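Local coordinates for protein SMG5 (Homo sapiens, PDB 2HWY) that takes part in nonsense-mediated mRNA decay, promoting dephosphorylation of UPF1 while having no RNase activity by itself, and is seen here as its C-terminal PIN domain, at residues A[7-12]-A[34-39]. Residues are numbered along the deposited sequence; the frame is centred on the assembly and turned at random.
Sequences PDTQAL and RTVIDG
Asp-8 OD1 accepts the backbone N-H of Gln-10 at 2.8 Å, the hydrogen coming from above the carboxylate plane, 42° out of it. This N-cap bond closes the first turn of helix 9-14, straight after strand 4-7, and that turn packs on Val-36, the residue of 34-39 whose side chain makes the contact. Thr-9 and Val-36 mark the closest backbone approach, 5.3 Å between their CA atoms. With CG1 anti to the backbone N (chi1 -179°), Val-36 divides its methyls: CG1 faces the first turn, touching Leu-12 CD1 at 3.6 Å and packing beside the hydroxyl of Thr-9, while CG2 faces the end of the strand and meets the carbonyl oxygen Pro-7 O at 3.6 Å. The leucine crosses the valine at about a right angle, whereas threonine and valine run past each other in opposite directions. Pro-7 and Leu-12 also rest on Ile-32 of strand 29-32, and Leu-40 extends the patch, which is mostly apolar apart from those two oxygens against the valine methyls. Two helices, each following a neighbouring parallel strand, thus pack at their N-terminal turns over the strand ends, as expected of the alpha/beta PIN fold with its 3-2-1-4-5 sheet.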
loop_
_atom_site.group_PDB
_atom_site.type_symbol
_atom_site.label_atom_id
_atom_site.label_comp_id
_atom_site.label_asym_id
_atom_site.label_seq_id
_atom_site.Cartn_x
_atom_site.Cartn_y
_atom_site.Cartn_z
ATOM N N PRO A 7 0.200 0.132 -1.155
ATOM C CA PRO A 7 -0.491 -0.315 0.038
ATOM C C PRO A 7 -1.845 0.322 0.320
ATOM O O PRO A 7 -2.038 1.541 0.168
ATOM C CB PRO A 7 0.473 0.075 1.154
ATOM C CG PRO A 7 1.786 0.032 0.536
ATOM C CD PRO A 7 1.580 0.541 -0.842
ATOM N N ASP A 8 -2.761 -0.549 0.729
ATOM C CA ASP A 8 -4.054 -0.211 1.342
ATOM C C ASP A 8 -3.724 0.229 2.780
ATOM O O ASP A 8 -2.598 -0.006 3.248
ATOM C CB ASP A 8 -4.884 -1.507 1.323
ATOM C CG ASP A 8 -6.326 -1.332 1.726
ATOM O OD1 ASP A 8 -6.620 -0.656 2.744
ATOM O OD2 ASP A 8 -7.191 -1.936 1.050
ATOM N N THR A 9 -4.660 0.884 3.468
ATOM C CA THR A 9 -4.507 1.170 4.900
ATOM C C THR A 9 -4.451 -0.167 5.620
ATOM O O THR A 9 -3.625 -0.397 6.509
ATOM C CB THR A 9 -5.691 2.021 5.503
ATOM O OG1 THR A 9 -5.561 3.393 5.118
ATOM C CG2 THR A 9 -5.706 1.955 7.025
ATOM N N GLN A 10 -5.351 -1.050 5.232
ATOM C CA GLN A 10 -5.441 -2.341 5.874
ATOM C C GLN A 10 -4.137 -3.118 5.722
ATOM O O GLN A 10 -3.715 -3.797 6.660
ATOM C CB GLN A 10 -6.598 -3.143 5.288
ATOM C CG GLN A 10 -7.749 -3.358 6.218
ATOM C CD GLN A 10 -8.739 -4.361 5.631
ATOM O OE1 GLN A 10 -9.208 -5.280 6.319
ATOM N NE2 GLN A 10 -9.043 -4.204 4.339
ATOM N N ALA A 11 -3.520 -3.025 4.543
ATOM C CA ALA A 11 -2.264 -3.729 4.257
ATOM C C ALA A 11 -1.158 -3.252 5.177
ATOM O O ALA A 11 -0.394 -4.049 5.703
ATOM C CB ALA A 11 -1.853 -3.530 2.806
ATOM N N LEU A 12 -1.081 -1.939 5.365
ATOM C CA LEU A 12 -0.085 -1.348 6.244
ATOM C C LEU A 12 -0.355 -1.665 7.693
ATOM O O LEU A 12 0.570 -1.914 8.451
ATOM C CB LEU A 12 -0.050 0.168 6.066
ATOM C CG LEU A 12 0.595 0.565 4.747
ATOM C CD1 LEU A 12 0.222 1.987 4.399
ATOM C CD2 LEU A 12 2.126 0.370 4.774
ATOM N N ARG A 34 -1.815 9.505 -0.362
ATOM C CA ARG A 34 -2.230 10.522 0.628
ATOM C C ARG A 34 -3.454 10.157 1.453
ATOM O O ARG A 34 -3.556 10.531 2.610
ATOM C CB ARG A 34 -2.518 11.869 -0.064
ATOM C CG ARG A 34 -2.950 13.009 0.902
ATOM C CD ARG A 34 -2.060 14.236 0.781
ATOM N NE ARG A 34 -0.676 13.811 0.906
ATOM C CZ ARG A 34 -0.094 13.474 2.050
ATOM N NH1 ARG A 34 -0.744 13.566 3.205
ATOM N NH2 ARG A 34 1.164 13.057 2.041
ATOM N N THR A 35 -4.399 9.467 0.835
ATOM C CA THR A 35 -5.628 9.074 1.496
ATOM C C THR A 35 -5.345 7.988 2.531
ATOM O O THR A 35 -6.062 7.876 3.529
ATOM C CB THR A 35 -6.675 8.599 0.466
ATOM O OG1 THR A 35 -7.971 8.581 1.073
ATOM C CG2 THR A 35 -6.338 7.210 -0.105
ATOM N N VAL A 36 -4.280 7.214 2.288
ATOM C CA VAL A 36 -3.822 6.163 3.181
ATOM C C VAL A 36 -3.028 6.795 4.327
ATOM O O VAL A 36 -3.344 6.597 5.494
ATOM C CB VAL A 36 -2.955 5.120 2.410
ATOM C CG1 VAL A 36 -2.505 4.006 3.331
ATOM C CG2 VAL A 36 -3.733 4.543 1.246
ATOM N N ILE A 37 -2.004 7.562 3.982
ATOM C CA ILE A 37 -1.220 8.312 4.955
ATOM C C ILE A 37 -2.103 9.137 5.924
ATOM O O ILE A 37 -1.928 9.099 7.151
ATOM C CB ILE A 37 -0.209 9.199 4.188
ATOM C CG1 ILE A 37 1.111 8.458 4.015
ATOM C CG2 ILE A 37 0.043 10.530 4.868
ATOM C CD1 ILE A 37 2.064 8.606 5.173
ATOM N N ASP A 38 -3.055 9.883 5.377
ATOM C CA ASP A 38 -3.981 10.655 6.208
ATOM C C ASP A 38 -4.942 9.752 6.993
ATOM O O ASP A 38 -5.307 10.072 8.119
ATOM C CB ASP A 38 -4.742 11.687 5.355
ATOM C CG ASP A 38 -3.825 12.779 4.811
ATOM O OD1 ASP A 38 -2.624 12.801 5.210
ATOM O OD2 ASP A 38 -4.295 13.601 3.985
ATOM N N GLY A 39 -5.339 8.631 6.398
ATOM C CA GLY A 39 -6.118 7.616 7.097
ATOM C C GLY A 39 -5.376 7.073 8.306
ATOM O O GLY A 39 -5.974 6.823 9.363
#